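Local coordinates for hemoglobin chain d1 (Lumbricus terrestris, PDB 1X9F), which probably carries oxygen on a bound heme as one globin chain of the multisubunit hemoglobin of the earthworm, at residues D[9-14]-D[76-81]; D[25-30]-D[116-121]. All blocks are in the same frame, centred on the assembly; numbering follows the deposited sequence.

Contact 1. Residues D[9-14]-D[76-81]; sequences KVKLQW and MLDTPD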
loop_
_atom_site.group_PDB
_atom_site.type_symbol
_atom_site.label_atom_id
_atom_site.label_comp_id
_atom_site.label_asym_id
_atom_site.label_seq_id
_atom_site.Cartn_x
_atom_site.Cartn_y
_atom_site.Cartn_z
ATOM N N LYS D 9 -2.846 9.702 -25.725
ATOM C CA LYS D 9 -2.753 9.790 -24.273
ATOM C C LYS D 9 -3.692 8.804 -23.611
ATOM O O LYS D 9 -3.313 8.097 -22.677
ATOM C CB LYS D 9 -3.115 11.202 -23.810
ATOM C CG LYS D 9 -2.822 11.472 -22.346
ATOM C CD LYS D 9 -1.335 11.292 -22.064
ATOM C CE LYS D 9 -0.838 12.305 -21.040
ATOM N NZ LYS D 9 -1.005 13.712 -21.509
ATOM N N VAL D 10 -4.927 8.777 -24.101
ATOM C CA VAL D 10 -5.934 7.889 -23.560
ATOM C C VAL D 10 -5.503 6.453 -23.781
ATOM O O VAL D 10 -5.564 5.645 -22.854
ATOM C CB VAL D 10 -7.315 8.155 -24.175
ATOM C CG1 VAL D 10 -8.280 7.007 -23.873
ATOM C CG2 VAL D 10 -7.874 9.462 -23.633
ATOM N N LYS D 11 -5.037 6.136 -24.986
ATOM C CA LYS D 11 -4.562 4.780 -25.262
ATOM C C LYS D 11 -3.497 4.335 -24.249
ATOM O O LYS D 11 -3.592 3.247 -23.680
ATOM C CB LYS D 11 -4.012 4.658 -26.689
ATOM C CG LYS D 11 -5.081 4.811 -27.792
ATOM C CD LYS D 11 -4.360 4.711 -29.150
ATOM C CE LYS D 11 -5.311 4.955 -30.311
ATOM N NZ LYS D 11 -6.202 3.788 -30.554
ATOM N N LEU D 12 -2.497 5.190 -24.031
ATOM C CA LEU D 12 -1.382 4.906 -23.126
ATOM C C LEU D 12 -1.816 4.729 -21.680
ATOM O O LEU D 12 -1.433 3.754 -21.018
ATOM C CB LEU D 12 -0.351 6.033 -23.213
ATOM C CG LEU D 12 0.854 5.872 -24.146
ATOM C CD1 LEU D 12 0.592 4.966 -25.364
ATOM C CD2 LEU D 12 1.346 7.251 -24.580
ATOM N N GLN D 13 -2.623 5.673 -21.198
ATOM C CA GLN D 13 -3.083 5.667 -19.814
ATOM C C GLN D 13 -4.036 4.516 -19.550
ATOM O O GLN D 13 -4.071 3.968 -18.444
ATOM C CB GLN D 13 -3.744 6.997 -19.455
ATOM C CG GLN D 13 -2.780 8.165 -19.464
ATOM C CD GLN D 13 -3.254 9.326 -18.623
ATOM O OE1 GLN D 13 -4.435 9.682 -18.638
ATOM N NE2 GLN D 13 -2.332 9.925 -17.884
ATOM N N TRP D 14 -4.807 4.159 -20.569
ATOM C CA TRP D 14 -5.698 3.025 -20.476
ATOM C C TRP D 14 -4.904 1.745 -20.300
ATOM O O TRP D 14 -5.263 0.902 -19.478
ATOM C CB TRP D 14 -6.541 2.917 -21.731
ATOM C CG TRP D 14 -7.448 1.752 -21.710
ATOM C CD1 TRP D 14 -7.513 0.757 -22.632
ATOM C CD2 TRP D 14 -8.429 1.445 -20.712
ATOM N NE1 TRP D 14 -8.491 -0.148 -22.286
ATOM C CE2 TRP D 14 -9.067 0.248 -21.108
ATOM C CE3 TRP D 14 -8.846 2.067 -19.522
ATOM C CZ2 TRP D 14 -10.091 -0.348 -20.357
ATOM C CZ3 TRP D 14 -9.864 1.474 -18.772
ATOM C CH2 TRP D 14 -10.474 0.277 -19.197
ATOM N N MET D 76 -9.846 2.016 -31.016
ATOM C CA MET D 76 -10.354 2.467 -32.319
ATOM C C MET D 76 -10.464 3.986 -32.424
ATOM O O MET D 76 -10.934 4.504 -33.441
ATOM C CB MET D 76 -11.723 1.846 -32.614
ATOM C CG MET D 76 -11.671 0.387 -33.001
ATOM S SD MET D 76 -13.311 -0.267 -33.323
ATOM C CE MET D 76 -12.900 -1.958 -33.741
ATOM N N LEU D 77 -10.036 4.699 -31.385
ATOM C CA LEU D 77 -10.114 6.164 -31.375
ATOM C C LEU D 77 -9.498 6.833 -32.616
ATOM O O LEU D 77 -9.917 7.924 -33.003
ATOM C CB LEU D 77 -9.493 6.732 -30.090
ATOM C CG LEU D 77 -10.344 7.221 -28.901
ATOM C CD1 LEU D 77 -11.828 6.859 -28.987
ATOM C CD2 LEU D 77 -9.734 6.739 -27.582
ATOM N N ASP D 78 -8.526 6.169 -33.242
ATOM C CA ASP D 78 -7.829 6.710 -34.418
ATOM C C ASP D 78 -8.294 6.141 -35.772
ATOM O O ASP D 78 -7.720 6.476 -36.817
ATOM C CB ASP D 78 -6.342 6.426 -34.266
ATOM C CG ASP D 78 -6.053 4.940 -34.148
ATOM O OD1 ASP D 78 -5.157 4.456 -34.869
ATOM O OD2 ASP D 78 -6.681 4.175 -33.379
ATOM N N THR D 79 -9.295 5.265 -35.769
ATOM C CA THR D 79 -9.822 4.704 -37.014
ATOM C C THR D 79 -11.322 4.985 -37.089
ATOM O O THR D 79 -12.114 4.154 -36.646
ATOM C CB THR D 79 -9.560 3.177 -37.087
ATOM O OG1 THR D 79 -10.003 2.554 -35.873
ATOM C CG2 THR D 79 -8.063 2.873 -37.114
ATOM N N PRO D 80 -11.729 6.139 -37.629
ATOM C CA PRO D 80 -13.150 6.527 -37.594
ATOM C C PRO D 80 -14.107 5.500 -38.229
ATOM O O PRO D 80 -15.196 5.268 -37.690
ATOM C CB PRO D 80 -13.179 7.865 -38.345
ATOM C CG PRO D 80 -11.917 7.874 -39.149
ATOM C CD PRO D 80 -10.900 7.152 -38.311
ATOM N N ASP D 81 -13.700 4.878 -39.337
ATOM C CA ASP D 81 -14.503 3.832 -39.993
ATOM C C ASP D 81 -14.872 2.692 -39.039
ATOM O O ASP D 81 -16.053 2.344 -38.892
ATOM C CB ASP D 81 -13.794 3.285 -41.249
ATOM C CG ASP D 81 -12.400 2.709 -40.956
ATOM O OD1 ASP D 81 -11.620 3.340 -40.208
ATOM O OD2 ASP D 81 -11.997 1.633 -41.449
#

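Contact 2. Residues D[25-30]-D[116-121]; sequences VAFGLE and GDRLGT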
loop_
_atom_site.group_PDB
_atom_site.type_symbol
_atom_site.label_atom_id
_atom_site.label_comp_id
_atom_site.label_asym_id
_atom_site.label_seq_id
_atom_site.Cartn_x
_atom_site.Cartn_y
_atom_site.Cartn_z
ATOM N N VAL D 25 -10.394 -7.578 -13.436
ATOM C CA VAL D 25 -11.519 -8.004 -12.605
ATOM C C VAL D 25 -11.749 -7.069 -11.411
ATOM O O VAL D 25 -12.890 -6.709 -11.123
ATOM C CB VAL D 25 -11.353 -9.470 -12.137
ATOM C CG1 VAL D 25 -12.591 -9.952 -11.384
ATOM C CG2 VAL D 25 -11.095 -10.375 -13.340
ATOM N N ALA D 26 -10.680 -6.662 -10.727
ATOM C CA ALA D 26 -10.833 -5.763 -9.581
ATOM C C ALA D 26 -11.247 -4.355 -9.998
ATOM O O ALA D 26 -12.003 -3.688 -9.289
ATOM C CB ALA D 26 -9.562 -5.722 -8.743
ATOM N N PHE D 27 -10.753 -3.917 -11.154
ATOM C CA PHE D 27 -11.050 -2.581 -11.656
ATOM C C PHE D 27 -12.536 -2.507 -11.965
ATOM O O PHE D 27 -13.232 -1.572 -11.543
ATOM C CB PHE D 27 -10.216 -2.304 -12.912
ATOM C CG PHE D 27 -10.493 -0.972 -13.553
ATOM C CD1 PHE D 27 -11.561 -0.818 -14.429
ATOM C CD2 PHE D 27 -9.679 0.125 -13.293
ATOM C CE1 PHE D 27 -11.825 0.410 -15.024
ATOM C CE2 PHE D 27 -9.933 1.357 -13.889
ATOM C CZ PHE D 27 -11.008 1.497 -14.757
ATOM N N GLY D 28 -13.015 -3.511 -12.698
ATOM C CA GLY D 28 -14.413 -3.563 -13.113
ATOM C C GLY D 28 -15.399 -3.564 -11.959
ATOM O O GLY D 28 -16.438 -2.902 -12.021
ATOM N N LEU D 29 -15.064 -4.318 -10.916
ATOM C CA LEU D 29 -15.894 -4.454 -9.726
ATOM C C LEU D 29 -15.982 -3.115 -9.006
ATOM O O LEU D 29 -17.074 -2.656 -8.658
ATOM C CB LEU D 29 -15.302 -5.529 -8.801
ATOM C CG LEU D 29 -15.805 -5.685 -7.359
ATOM C CD1 LEU D 29 -17.039 -6.579 -7.292
ATOM C CD2 LEU D 29 -14.704 -6.245 -6.469
ATOM N N GLU D 30 -14.824 -2.495 -8.798
ATOM C CA GLU D 30 -14.753 -1.209 -8.121
ATOM C C GLU D 30 -15.586 -0.177 -8.863
ATOM O O GLU D 30 -16.315 0.607 -8.248
ATOM C CB GLU D 30 -13.309 -0.734 -8.018
ATOM C CG GLU D 30 -13.139 0.499 -7.143
ATOM C CD GLU D 30 -11.699 0.959 -7.056
ATOM O OE1 GLU D 30 -10.782 0.129 -7.252
ATOM O OE2 GLU D 30 -11.475 2.159 -6.785
ATOM N N GLY D 116 -8.897 8.143 -12.218
ATOM C CA GLY D 116 -8.175 9.124 -11.411
ATOM C C GLY D 116 -7.410 8.509 -10.252
ATOM O O GLY D 116 -6.256 8.865 -10.011
ATOM N N ASP D 117 -8.047 7.582 -9.537
ATOM C CA ASP D 117 -7.394 6.884 -8.431
ATOM C C ASP D 117 -6.208 6.074 -8.905
ATOM O O ASP D 117 -5.154 6.086 -8.276
ATOM C CB ASP D 117 -8.369 5.946 -7.723
ATOM C CG ASP D 117 -9.439 6.687 -6.964
ATOM O OD1 ASP D 117 -9.114 7.693 -6.299
ATOM O OD2 ASP D 117 -10.635 6.333 -6.964
ATOM N N ARG D 118 -6.386 5.358 -10.008
ATOM C CA ARG D 118 -5.337 4.499 -10.532
ATOM C C ARG D 118 -4.165 5.297 -11.074
ATOM O O ARG D 118 -3.007 4.967 -10.808
ATOM C CB ARG D 118 -5.888 3.608 -11.636
ATOM C CG ARG D 118 -6.812 2.512 -11.142
ATOM C CD ARG D 118 -6.064 1.282 -10.641
ATOM N NE ARG D 118 -6.956 0.221 -10.167
ATOM C CZ ARG D 118 -8.003 0.400 -9.363
ATOM N NH1 ARG D 118 -8.319 1.605 -8.897
ATOM N NH2 ARG D 118 -8.736 -0.645 -9.005
ATOM N N LEU D 119 -4.460 6.341 -11.840
ATOM C CA LEU D 119 -3.394 7.060 -12.531
ATOM C C LEU D 119 -2.840 8.213 -11.708
ATOM O O LEU D 119 -1.691 8.611 -11.893
ATOM C CB LEU D 119 -3.864 7.533 -13.908
ATOM C CG LEU D 119 -4.117 6.382 -14.892
ATOM C CD1 LEU D 119 -5.115 6.787 -15.965
ATOM C CD2 LEU D 119 -2.809 5.874 -15.513
ATOM N N GLY D 120 -3.649 8.747 -10.800
ATOM C CA GLY D 120 -3.198 9.829 -9.921
ATOM C C GLY D 120 -3.220 11.189 -10.591
ATOM O O GLY D 120 -4.046 11.444 -11.471
ATOM N N THR D 121 -2.307 12.062 -10.174
ATOM C CA THR D 121 -2.266 13.436 -10.674
ATOM C C THR D 121 -1.895 13.520 -12.159
ATOM O O THR D 121 -2.071 14.565 -12.786
ATOM C CB THR D 121 -1.299 14.304 -9.829
ATOM O OG1 THR D 121 -0.069 14.504 -10.549
ATOM C CG2 THR D 121 -0.851 13.551 -8.566
HETATM O O HOH W 1 -12.451 4.512 -6.977
#

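Contact 1. Residues D[9-14]-D[76-81]
The carboxylate of Asp78 is met from above its plane by the ammonium of Lys11, Lys11 NZ standing 2.9 Å from Asp78 OD2 in a hydrogen-bonded salt bridge. The approach is steep, 52° out of the carboxylate plane, and the two side chains cross at about a right angle. Lys11 spans the gap with a chain extended as far as CE and bent only at its last torsion (chi4 -75°), which turns NZ onto the oxygen. The same nitrogen also donates to the carbonyl of Ile74 and to the backbone of a neighbouring chain of another protein, on which an aromatic side chain makes a cation-pi contact with Lys11. A methionine in place of Lys11 would probably leave the Asp78 carboxylate without this countercharge and the Ile74 carbonyl without this donor. Beside the ion pair, Val10 CG1 touches Leu77 CD2 at 4.0 Å, and both side chains continue the apolar packing onto helix 125-139, Val10 at Trp128 and Leu77 at Cys131 and Ile135. Asp78 belongs to a type I beta turn from Met76 to Thr79, closed by the bond from Thr79 N to Met76 O (2.9 Å). Thr79 OG1 also donates to Met76 O (3.3 Å), from the same face of the carbonyl plane as Thr79 N. In this globin fold the contact fastens the A helix, 4-18, to the EF corner between helices 57-75 and 80-95, where other chains meet it.

Contact 2. Residues D[25-30]-D[116-121]
Glu30 OE1 accepts two N-H groups from the guanidinium of Arg118 in a salt bridge. Arg118 NH2 donates to Glu30 OE1 at 2.8 Å, nearly straight at 165°; the bond lies in the guanidinium plane and meets OE1 on its syn side, but tilted from the carboxylate plane. Arg118 NH1 adds only a weak, bent bond to Glu30 OE1 (3.3 Å), so a single carboxylate oxygen takes both donors, with the two flat groups moderately twisted against each other. One face of the guanidinium is met near its rim by the Phe27 ring, Phe27 CD2 lying 4.1 Å from Arg118 NE. Since the planes stand 77° apart, the aromatic edge rather than its pi face points at the cation. Arg118 bends at chi2 (-83°) to bring its head alongside helix 21-38, whereas Glu30 reaches across with its chain extended beyond CG. A water lies 2.6 Å from both Glu30 OE2 and Asp117 OD2, where it could ease the repulsion between the two carboxylates. Asp117 has its stronger partner in Arg33 of the second subunit, through OD1. Farther in, Phe27 packs on Leu111, Val114 and Leu115 of helix 101-119 and on Leu67 of helix 57-75. This is the B/G helix packing of the globin fold, helix 21-38 against the C-terminal end of helix 101-119, bordered here by a surface ion pair.

From the N terminus, the chain enters contact 1 on helix 4-18 and contact 2 on the next helix, 21-38. Contact 1 closes its loop at residues 76-81, after helix 57-75; contact 2 closes only at residues 116-121, beyond helix 80-95 and at the end of helix 101-119. The segments therefore alternate, and the two loops cross rather than nest. Contact 1 ties the N-terminal helix to the corner before helix 80-95, while contact 2 joins helix 21-38 to helix 101-119. Their centres lie about 19 Å apart, yet they meet: Trp14 CZ3 packs on Phe27 CZ at 4.2 Å, and Gln13 O lies 3.7 Å from Leu119 CD2.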